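Local coordinates for Lin1840 protein (Listeria innocua serovar 6a, PDB 4ZO7) that probably hydrolyses terminal, non-reducing beta-D-glucosyl residues to release beta-D-glucose, as a bacterial beta-glucosidase of glycoside hydrolase family 3, at residues A[70-75]-A[86-91]; A[191-196]-A[218-223]; A[375-380]-A[544-549]. The protein carries 2 engineered substitutions. All coordinates share one frame; numbering follows the deposited sequence.

Contact 1 (A[70-75]-A[86-91]); sequences IGIQEA and LVFMAD. With GLC (alpha-D-glucopyranose), chain I.
Gln73, midway along helix 66-79, meets Leu86 at the entrance to strand 87-90, within the beta-alpha-beta crossover of strand 59-61, helix 66-79 and strand 87-90. The unit belongs to the TIM-barrel-type N-terminal domain of family 3 glycosidases, and it illustrates how one side-chain amide can hold a strand entrance to its preceding helix. Leu86 N donates to Gln73 OE1 over 2.9 Å, almost straight (165°) and onto a lone pair in the carbonyl plane. In return Gln73 NE2 donates to Leu86 O over 3.0 Å, again onto a lone pair, though this acceptor is tilted somewhat from the plane of the glutamine amide. Both backbone polar atoms of Leu86 are thereby engaged, and the paired bonds fix the rotation of the amide, whose NE2 also reaches Pro345 O. The glutamine chain leaves with CG anti to the backbone N (chi1 -170°) and then bends at chi2 (73°), which turns the amide to the strand. NE2 finally lies in the plane of the Phe88 ring at its edge, 4.0 Å from CE1.

Beside these two bonds the packing is tight and apolar. The CG2 methyl of Ile72 is wedged between two partners, 3.7 Å from Leu86 CD1 and 3.7 Å from Phe88 CZ at the ring edge. Val60 of strand 59-61 touches all three side chains, and Met69 of the helix adds to the cover of Phe88. By contrast, the helix is partly exposed at Gly71, Glu74 and Ala75, which do not touch 86-91; Glu74 there meets Tyr346 and has a long, weak ion pair with Lys350. At the far end of the strand Asp91 binds a glucose, whose O4 donates to Asp91 OD1 over 2.7 Å.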
loop_
_atom_site.group_PDB
_atom_site.type_symbol
_atom_site.label_atom_id
_atom_site.label_comp_id
_atom_site.label_asym_id
_atom_site.label_seq_id
_atom_site.Cartn_x
_atom_site.Cartn_y
_atom_site.Cartn_z
ATOM N N ILE A 70 37.032 -27.544 2.494
ATOM C CA ILE A 70 37.980 -28.499 3.105
ATOM C C ILE A 70 39.161 -27.784 3.794
ATOM O O ILE A 70 39.539 -28.105 4.929
ATOM C CB ILE A 70 38.417 -29.555 2.083
ATOM C CG1 ILE A 70 37.251 -30.491 1.778
ATOM C CG2 ILE A 70 39.644 -30.333 2.565
ATOM C CD1 ILE A 70 37.338 -31.156 0.428
ATOM N N GLY A 71 39.681 -26.753 3.153
ATOM C CA GLY A 71 40.832 -26.024 3.667
ATOM C C GLY A 71 40.509 -25.280 4.954
ATOM O O GLY A 71 41.294 -25.257 5.867
ATOM N N ILE A 72 39.315 -24.683 4.983
ATOM C CA ILE A 72 38.858 -23.879 6.061
ATOM C C ILE A 72 38.539 -24.806 7.212
ATOM O O ILE A 72 39.060 -24.579 8.302
ATOM C CB ILE A 72 37.604 -23.089 5.676
ATOM C CG1 ILE A 72 37.964 -21.901 4.796
ATOM C CG2 ILE A 72 36.821 -22.699 6.934
ATOM C CD1 ILE A 72 36.785 -21.337 4.046
ATOM N N GLN A 73 37.716 -25.843 6.958
ATOM C CA GLN A 73 37.355 -26.824 7.984
ATOM C C GLN A 73 38.612 -27.440 8.597
ATOM O O GLN A 73 38.731 -27.531 9.816
ATOM C CB GLN A 73 36.433 -27.912 7.462
ATOM C CG GLN A 73 35.841 -28.820 8.562
ATOM C CD GLN A 73 34.748 -28.142 9.410
ATOM O OE1 GLN A 73 35.047 -27.264 10.246
ATOM N NE2 GLN A 73 33.489 -28.549 9.211
ATOM N N GLU A 74 39.554 -27.823 7.746
ATOM C CA GLU A 74 40.707 -28.584 8.191
ATOM C C GLU A 74 41.638 -27.775 9.079
ATOM O O GLU A 74 42.049 -28.231 10.135
ATOM C CB GLU A 74 41.448 -29.134 6.974
ATOM C CG GLU A 74 42.716 -29.848 7.304
ATOM C CD GLU A 74 43.295 -30.481 6.072
ATOM O OE1 GLU A 74 43.505 -29.785 5.046
ATOM O OE2 GLU A 74 43.517 -31.693 6.139
ATOM N N ALA A 75 41.955 -26.563 8.648
ATOM C CA ALA A 75 42.660 -25.607 9.494
ATOM C C ALA A 75 41.909 -25.245 10.762
ATOM O O ALA A 75 42.517 -25.036 11.777
ATOM C CB ALA A 75 42.975 -24.327 8.734
ATOM N N LEU A 86 32.837 -26.403 11.836
ATOM C CA LEU A 86 32.093 -25.310 11.264
ATOM C C LEU A 86 30.899 -25.889 10.514
ATOM O O LEU A 86 30.982 -26.954 9.883
ATOM C CB LEU A 86 32.973 -24.488 10.298
ATOM C CG LEU A 86 33.965 -23.589 11.060
ATOM C CD1 LEU A 86 35.162 -23.275 10.214
ATOM C CD2 LEU A 86 33.321 -22.311 11.552
ATOM N N VAL A 87 29.791 -25.160 10.587
ATOM C CA VAL A 87 28.687 -25.409 9.643
ATOM C C VAL A 87 28.728 -24.360 8.507
ATOM O O VAL A 87 28.907 -23.143 8.756
ATOM C CB VAL A 87 27.319 -25.462 10.345
ATOM C CG1 VAL A 87 27.027 -24.192 11.138
ATOM C CG2 VAL A 87 26.245 -25.787 9.336
ATOM N N PHE A 88 28.612 -24.865 7.285
ATOM C CA PHE A 88 28.706 -24.140 6.046
ATOM C C PHE A 88 27.324 -23.902 5.398
ATOM O O PHE A 88 26.606 -24.827 5.049
ATOM C CB PHE A 88 29.590 -24.912 5.084
ATOM C CG PHE A 88 31.063 -24.806 5.396
ATOM C CD1 PHE A 88 31.641 -25.591 6.375
ATOM C CD2 PHE A 88 31.857 -23.928 4.704
ATOM C CE1 PHE A 88 33.007 -25.503 6.673
ATOM C CE2 PHE A 88 33.205 -23.782 5.026
ATOM C CZ PHE A 88 33.789 -24.586 6.003
ATOM N N MET A 89 27.012 -22.637 5.173
ATOM C CA MET A 89 25.683 -22.224 4.674
ATOM C C MET A 89 25.818 -21.429 3.369
ATOM O O MET A 89 26.829 -20.756 3.135
ATOM C CB MET A 89 24.986 -21.392 5.740
ATOM C CG MET A 89 24.915 -22.127 7.087
ATOM S SD MET A 89 23.585 -21.378 8.019
ATOM C CE MET A 89 24.114 -21.988 9.601
ATOM N N ALA A 90 24.829 -21.560 2.497
ATOM C CA ALA A 90 24.914 -20.879 1.180
ATOM C C ALA A 90 23.544 -20.590 0.588
ATOM O O ALA A 90 22.518 -21.178 0.962
ATOM C CB ALA A 90 25.697 -21.728 0.213
ATOM N N ASP A 91 23.558 -19.714 -0.384
ATOM C CA ASP A 91 22.347 -19.314 -1.070
ATOM C C ASP A 91 22.168 -20.196 -2.309
ATOM O O ASP A 91 22.718 -19.916 -3.370
ATOM C CB ASP A 91 22.488 -17.831 -1.465
ATOM C CG ASP A 91 22.154 -16.900 -0.337
ATOM O OD1 ASP A 91 21.071 -17.009 0.287
ATOM O OD2 ASP A 91 22.950 -16.032 -0.072
HETATM C C1 GLC I . 20.483 -11.562 3.297
HETATM C C2 GLC I . 19.232 -11.806 2.408
HETATM C C3 GLC I . 18.902 -13.297 2.317
HETATM C C4 GLC I . 20.132 -14.144 2.006
HETATM C C5 GLC I . 21.240 -13.811 2.981
HETATM C C6 GLC I . 22.509 -14.629 2.700
HETATM O O1 GLC I . 20.275 -11.753 4.694
HETATM O O2 GLC I . 18.058 -11.193 2.884
HETATM O O3 GLC I . 17.859 -13.544 1.401
HETATM O O4 GLC I . 19.770 -15.475 2.158
HETATM O O5 GLC I . 21.548 -12.423 2.901
HETATM O O6 GLC I . 23.022 -14.229 1.472
#

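Contact 2 (A[191-196]-A[218-223]); sequences KHFAAY and NYLPAY. With GLC (alpha-D-glucopyranose), chain I.
Two first torsions bring the rings of this contact together: Tyr223 has CG anti to its carbonyl carbon (chi1 -53°), which sends the ring from helix 221-228 to the end of strand 187-193, while Phe193 has CG anti to its backbone N (chi1 -154°), which brings its ring edge to the tyrosine. The result is an offset edge-to-face pair, with centroids 5.3 Å apart and planes at 68°. Phe193 presents its edge, CD1 standing over the face of Tyr223 at 3.8 Å from CG.

Other side chains pack around this pair. Leu220 CD2 packs on Ala194 CB at 3.8 Å and also approaches the Phe193 ring, and Ala195 CB rests 3.9 Å from Tyr219 CD2. The hydroxyl at the end of the Tyr223 ring is buried but well satisfied: Ala195 N donates to Tyr223 OH over 2.9 Å, nearly straight, and the same oxygen is hydrogen-bonded to Asp140. The other carboxylate oxygen of Asp140 is bonded to His192 ND1, so the tyrosine probably helps, through Asp140, to position the histidine.

His192 is further held flat between Lys191 CG, above the centre of one ring face, and Tyr196 CE2, toward the rim of the opposite face. Its NE2 lies 2.7 Å from glucose O3, a hydrogen bond in which either could be the donor, with a weak one to O2. Lys191 NZ donates to glucose O4 over 2.8 Å and to O3 as well. Cis peptide bonds precede both His192 and Ala194. A Lys-His-Phe sequence with such cis bonds, at the end of a barrel strand beside a bound glucose, is characteristic of the sugar-binding pocket of family 3 glycosidases.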
loop_
_atom_site.group_PDB
_atom_site.type_symbol
_atom_site.label_atom_id
_atom_site.label_comp_id
_atom_site.label_asym_id
_atom_site.label_seq_id
_atom_site.Cartn_x
_atom_site.Cartn_y
_atom_site.Cartn_z
ATOM N N LYS A 191 13.005 -18.512 4.838
ATOM C CA LYS A 191 13.212 -17.084 4.988
ATOM C C LYS A 191 12.026 -16.313 4.328
ATOM O O LYS A 191 11.265 -16.908 3.581
ATOM C CB LYS A 191 14.608 -16.694 4.471
ATOM C CG LYS A 191 14.748 -16.653 2.971
ATOM C CD LYS A 191 16.207 -16.754 2.484
ATOM C CE LYS A 191 16.332 -16.375 1.014
ATOM N NZ LYS A 191 17.724 -16.489 0.508
ATOM N N HIS A 192 11.786 -15.040 4.650
ATOM C CA HIS A 192 12.366 -14.246 5.734
ATOM C C HIS A 192 11.249 -13.946 6.751
ATOM O O HIS A 192 10.212 -13.356 6.384
ATOM C CB HIS A 192 12.873 -12.886 5.191
ATOM C CG HIS A 192 13.779 -12.973 4.000
ATOM N ND1 HIS A 192 13.307 -13.146 2.715
ATOM C CD2 HIS A 192 15.133 -12.933 3.888
ATOM C CE1 HIS A 192 14.318 -13.149 1.871
ATOM N NE2 HIS A 192 15.433 -13.024 2.562
ATOM N N PHE A 193 11.434 -14.341 8.027
ATOM C CA PHE A 193 10.355 -14.309 9.046
ATOM C C PHE A 193 10.363 -12.865 9.584
ATOM O O PHE A 193 11.354 -12.479 10.228
ATOM C CB PHE A 193 10.701 -15.256 10.195
ATOM C CG PHE A 193 9.507 -15.800 10.946
ATOM C CD1 PHE A 193 8.634 -16.676 10.318
ATOM C CD2 PHE A 193 9.246 -15.411 12.260
ATOM C CE1 PHE A 193 7.507 -17.141 10.942
ATOM C CE2 PHE A 193 8.128 -15.895 12.908
ATOM C CZ PHE A 193 7.256 -16.761 12.242
ATOM N N ALA A 194 9.347 -12.061 9.325
ATOM C CA ALA A 194 8.132 -12.414 8.611
ATOM C C ALA A 194 7.628 -11.212 7.778
ATOM O O ALA A 194 7.915 -10.065 8.108
ATOM C CB ALA A 194 7.043 -12.929 9.599
ATOM N N ALA A 195 6.943 -11.482 6.673
ATOM C CA ALA A 195 6.058 -10.472 5.962
ATOM C C ALA A 195 6.834 -9.384 5.163
ATOM O O ALA A 195 6.345 -8.292 4.901
ATOM C CB ALA A 195 5.093 -9.830 6.919
ATOM N N TYR A 196 8.078 -9.724 4.844
ATOM C CA TYR A 196 9.032 -8.856 4.178
ATOM C C TYR A 196 8.516 -8.343 2.798
ATOM O O TYR A 196 8.776 -7.230 2.455
ATOM C CB TYR A 196 10.386 -9.664 4.101
ATOM C CG TYR A 196 11.565 -9.084 3.360
ATOM C CD1 TYR A 196 11.927 -7.758 3.489
ATOM C CD2 TYR A 196 12.380 -9.882 2.616
ATOM C CE1 TYR A 196 13.025 -7.229 2.871
ATOM C CE2 TYR A 196 13.502 -9.361 1.985
ATOM C CZ TYR A 196 13.820 -8.023 2.145
ATOM O OH TYR A 196 14.873 -7.499 1.507
ATOM N N ASN A 218 -2.787 -14.397 6.080
ATOM C CA ASN A 218 -2.120 -14.500 4.754
ATOM C C ASN A 218 -0.576 -14.591 4.766
ATOM O O ASN A 218 0.004 -15.328 3.937
ATOM C CB ASN A 218 -2.612 -13.364 3.909
ATOM C CG ASN A 218 -4.092 -13.510 3.602
ATOM O OD1 ASN A 218 -4.506 -14.565 3.112
ATOM N ND2 ASN A 218 -4.888 -12.488 3.869
ATOM N N TYR A 219 0.069 -13.893 5.722
ATOM C CA TYR A 219 1.528 -13.720 5.695
ATOM C C TYR A 219 2.322 -14.830 6.400
ATOM O O TYR A 219 3.472 -15.085 6.042
ATOM C CB TYR A 219 1.963 -12.315 6.193
ATOM C CG TYR A 219 1.629 -11.282 5.178
ATOM C CD1 TYR A 219 0.315 -10.767 5.087
ATOM C CD2 TYR A 219 2.543 -10.940 4.216
ATOM C CE1 TYR A 219 -0.024 -9.897 4.101
ATOM C CE2 TYR A 219 2.212 -10.059 3.219
ATOM C CZ TYR A 219 0.915 -9.566 3.180
ATOM O OH TYR A 219 0.569 -8.704 2.214
ATOM N N LEU A 220 1.724 -15.458 7.415
ATOM C CA LEU A 220 2.402 -16.487 8.155
ATOM C C LEU A 220 2.229 -17.917 7.620
ATOM O O LEU A 220 3.124 -18.710 7.834
ATOM C CB LEU A 220 2.028 -16.426 9.646
ATOM C CG LEU A 220 2.496 -15.127 10.318
ATOM C CD1 LEU A 220 1.974 -15.139 11.719
ATOM C CD2 LEU A 220 4.031 -15.073 10.309
ATOM N N PRO A 221 1.114 -18.243 6.916
ATOM C CA PRO A 221 0.929 -19.709 6.673
ATOM C C PRO A 221 2.005 -20.461 5.921
ATOM O O PRO A 221 2.279 -21.613 6.276
ATOM C CB PRO A 221 -0.416 -19.808 5.942
ATOM C CG PRO A 221 -1.170 -18.610 6.359
ATOM C CD PRO A 221 -0.126 -17.505 6.619
ATOM N N ALA A 222 2.595 -19.888 4.885
ATOM C CA ALA A 222 3.663 -20.597 4.192
ATOM C C ALA A 222 4.867 -20.876 5.090
ATOM O O ALA A 222 5.418 -21.979 5.067
ATOM C CB ALA A 222 4.066 -19.890 2.871
ATOM N N TYR A 223 5.309 -19.900 5.888
ATOM C CA TYR A 223 6.444 -20.172 6.759
ATOM C C TYR A 223 6.049 -21.343 7.640
ATOM O O TYR A 223 6.874 -22.283 7.894
ATOM C CB TYR A 223 6.788 -19.003 7.704
ATOM C CG TYR A 223 6.993 -17.691 7.060
ATOM C CD1 TYR A 223 8.017 -17.484 6.117
ATOM C CD2 TYR A 223 6.185 -16.612 7.397
ATOM C CE1 TYR A 223 8.201 -16.248 5.501
ATOM C CE2 TYR A 223 6.380 -15.381 6.764
ATOM C CZ TYR A 223 7.379 -15.207 5.832
ATOM O OH TYR A 223 7.494 -13.966 5.234
HETATM C C1 GLC I . 20.483 -11.562 3.297
HETATM C C2 GLC I . 19.232 -11.806 2.408
HETATM C C3 GLC I . 18.902 -13.297 2.317
HETATM C C4 GLC I . 20.132 -14.144 2.006
HETATM C C5 GLC I . 21.240 -13.811 2.981
HETATM C C6 GLC I . 22.509 -14.629 2.700
HETATM O O1 GLC I . 20.275 -11.753 4.694
HETATM O O2 GLC I . 18.058 -11.193 2.884
HETATM O O3 GLC I . 17.859 -13.544 1.401
HETATM O O4 GLC I . 19.770 -15.475 2.158
HETATM O O5 GLC I . 21.548 -12.423 2.901
HETATM O O6 GLC I . 23.022 -14.229 1.472
#

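Contact 3 (A[375-380]-A[544-549]); sequences AVLLEN and SNPSGK. With BGC (beta-D-glucopyranose), chain D.
Strand 376-380, an outermost strand of the six-stranded mixed sheet in the family 3 C-terminal domain, and Ala375 just before it meet the loop 544-549, with Ala375, Val376 and Leu377 set against Pro546 and Gly548. The case shows how water can knit a strand to a loop that does not pair with it regularly. The direct bond is weak: Gly548 N donates to Ala375 O over 3.2 Å at only 122°. The same carbonyl oxygen lies 3.2 Å from Gly548 CA in a CA-H...O contact, an approach that the missing side chain of the glycine permits.

Two waters add bridges between the backbones. One donates to Ala375 O at 2.6 Å and accepts from Ser547 N at 2.7 Å; the other accepts from Leu377 N at 2.9 Å and donates to Gly548 O, a second bridge two residues on along 375-380 and one along the loop. Apolar contacts lie alongside. Leu377 CB is 3.8 Å from Pro546 CB, and with CG anti to the backbone N (chi1 -175°) and chi2 at 62°, CD2 comes near Pro546 CG. Val376 sets CG1 near Gly548 O and CG2 near the carbonyl carbons of Gly548 and Lys549. Leu539 of helix 532-541 touches Ala375 and Pro546, while a salt bridge from Lys549 to Glu640 ties the loop to strand 638-648.

Beyond this the strand has a classic beta bulge, two of its residues, Leu378 and Glu379, lying opposite the single Leu522. The bent Glu379 chain reaches a bound glucose, whose O4 donates to Glu379 OE2 over 2.7 Å.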
loop_
_atom_site.group_PDB
_atom_site.type_symbol
_atom_site.label_atom_id
_atom_site.label_comp_id
_atom_site.label_asym_id
_atom_site.label_seq_id
_atom_site.Cartn_x
_atom_site.Cartn_y
_atom_site.Cartn_z
ATOM N N ALA A 375 7.016 -21.866 -17.896
ATOM C CA ALA A 375 6.724 -20.806 -18.801
ATOM C C ALA A 375 5.189 -20.655 -18.917
ATOM O O ALA A 375 4.479 -21.643 -18.769
ATOM C CB ALA A 375 7.286 -21.085 -20.130
ATOM N N VAL A 376 4.720 -19.426 -19.150
ATOM C CA VAL A 376 3.273 -19.143 -19.300
ATOM C C VAL A 376 2.943 -18.577 -20.704
ATOM O O VAL A 376 3.436 -17.557 -21.075
ATOM C CB VAL A 376 2.782 -18.131 -18.246
ATOM C CG1 VAL A 376 1.278 -17.867 -18.387
ATOM C CG2 VAL A 376 3.174 -18.587 -16.843
ATOM N N LEU A 377 2.090 -19.258 -21.459
ATOM C CA LEU A 377 1.597 -18.738 -22.713
ATOM C C LEU A 377 0.489 -17.770 -22.421
ATOM O O LEU A 377 -0.558 -18.193 -21.934
ATOM C CB LEU A 377 1.048 -19.861 -23.632
ATOM C CG LEU A 377 0.586 -19.497 -25.070
ATOM C CD1 LEU A 377 1.789 -18.942 -25.845
ATOM C CD2 LEU A 377 0.003 -20.749 -25.736
ATOM N N LEU A 378 0.711 -16.496 -22.747
ATOM C CA LEU A 378 -0.223 -15.399 -22.472
ATOM C C LEU A 378 -1.164 -15.042 -23.647
ATOM O O LEU A 378 -2.316 -14.680 -23.433
ATOM C CB LEU A 378 0.591 -14.159 -21.957
ATOM C CG LEU A 378 1.337 -14.412 -20.648
ATOM C CD1 LEU A 378 2.121 -13.196 -20.167
ATOM C CD2 LEU A 378 0.345 -14.736 -19.563
ATOM N N GLU A 379 -0.640 -15.096 -24.877
ATOM C CA GLU A 379 -1.462 -14.851 -26.091
ATOM C C GLU A 379 -1.020 -15.794 -27.224
ATOM O O GLU A 379 0.156 -16.120 -27.350
ATOM C CB GLU A 379 -1.388 -13.402 -26.612
ATOM C CG GLU A 379 -1.625 -12.262 -25.610
ATOM C CD GLU A 379 -3.093 -12.018 -25.241
ATOM O OE1 GLU A 379 -4.017 -12.619 -25.890
ATOM O OE2 GLU A 379 -3.309 -11.208 -24.276
ATOM N N ASN A 380 -1.957 -16.185 -28.068
ATOM C CA ASN A 380 -1.620 -16.955 -29.267
ATOM C C ASN A 380 -2.779 -16.819 -30.215
ATOM O O ASN A 380 -3.693 -17.625 -30.211
ATOM C CB ASN A 380 -1.387 -18.415 -28.903
ATOM C CG ASN A 380 -0.806 -19.225 -30.030
ATOM O OD1 ASN A 380 -0.238 -18.681 -30.964
ATOM N ND2 ASN A 380 -0.935 -20.543 -29.933
ATOM N N SER A 544 7.412 -29.136 -26.757
ATOM C CA SER A 544 6.637 -29.089 -25.487
ATOM C C SER A 544 5.485 -28.170 -25.676
ATOM O O SER A 544 5.577 -27.245 -26.475
ATOM C CB SER A 544 7.422 -28.521 -24.321
ATOM O OG SER A 544 8.620 -29.232 -24.078
ATOM N N ASN A 545 4.450 -28.377 -24.859
ATOM C CA ASN A 545 3.199 -27.648 -24.993
ATOM C C ASN A 545 3.031 -26.824 -23.733
ATOM O O ASN A 545 2.980 -27.404 -22.628
ATOM C CB ASN A 545 2.079 -28.667 -25.123
ATOM C CG ASN A 545 0.717 -28.043 -25.213
ATOM O OD1 ASN A 545 0.553 -26.803 -25.219
ATOM N ND2 ASN A 545 -0.292 -28.906 -25.335
ATOM N N PRO A 546 2.934 -25.490 -23.877
ATOM C CA PRO A 546 2.982 -24.632 -22.647
ATOM C C PRO A 546 1.946 -25.040 -21.651
ATOM O O PRO A 546 0.823 -25.324 -22.046
ATOM C CB PRO A 546 2.695 -23.201 -23.188
ATOM C CG PRO A 546 3.055 -23.256 -24.644
ATOM C CD PRO A 546 2.926 -24.689 -25.119
ATOM N N SER A 547 2.283 -25.093 -20.366
ATOM C CA SER A 547 1.326 -25.509 -19.349
ATOM C C SER A 547 1.323 -24.713 -18.070
ATOM O O SER A 547 0.587 -25.079 -17.162
ATOM C CB SER A 547 1.553 -26.956 -18.987
ATOM O OG SER A 547 2.848 -27.179 -18.469
ATOM N N GLY A 548 2.110 -23.626 -18.005
ATOM C CA GLY A 548 2.263 -22.820 -16.783
ATOM C C GLY A 548 1.094 -21.840 -16.658
ATOM O O GLY A 548 0.454 -21.525 -17.658
ATOM N N LYS A 549 0.780 -21.443 -15.413
ATOM C CA LYS A 549 -0.293 -20.461 -15.097
ATOM C C LYS A 549 0.260 -19.363 -14.231
ATOM O O LYS A 549 1.157 -19.596 -13.436
ATOM C CB LYS A 549 -1.422 -21.122 -14.350
ATOM C CG LYS A 549 -2.049 -22.360 -14.999
ATOM C CD LYS A 549 -2.818 -22.160 -16.309
ATOM C CE LYS A 549 -3.680 -23.381 -16.627
ATOM N NZ LYS A 549 -4.517 -23.116 -17.841
HETATM C C2 BGC D . -7.214 -12.943 -22.681
HETATM C C3 BGC D . -6.256 -12.069 -23.513
HETATM C C4 BGC D . -6.610 -10.600 -23.353
HETATM C C5 BGC D . -6.714 -10.261 -21.853
HETATM C C6 BGC D . -7.027 -8.795 -21.583
HETATM C C1 BGC D . -7.221 -12.499 -21.214
HETATM O O1 BGC D . -8.057 -13.368 -20.427
HETATM O O2 BGC D . -6.823 -14.309 -22.753
HETATM O O3 BGC D . -6.216 -12.490 -24.881
HETATM O O4 BGC D . -5.525 -9.801 -23.824
HETATM O O5 BGC D . -7.640 -11.126 -21.179
HETATM O O6 BGC D . -7.034 -8.593 -20.173
HETATM O O HOH W 1 4.738 -23.955 -19.995
HETATM O O HOH W 2 0.805 -21.599 -20.365
#

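Contacts 1 and 2 lie in series on the same parallel barrel sheet, and although their centres are 29 Å apart their strand ends converge on one glucose, in a site consistent with the sugar-binding pocket of a family 3 beta-glucosidase. Asp91 OD1 and Lys191 NZ, 3.4 Å apart, form a long and weak salt bridge beside that sugar, and Arg149 and Trp271 are further hydrogen-bond partners of it. Contact 3 belongs to the C-terminal domain and stays apart: its nearest atoms are about 17 Å from contact 2 and about 21 Å from contact 1, which lies on the opposite side of the chain's centre. The glucose bound by 375-380 is a separate molecule, held also by Tyr600 and Phe595.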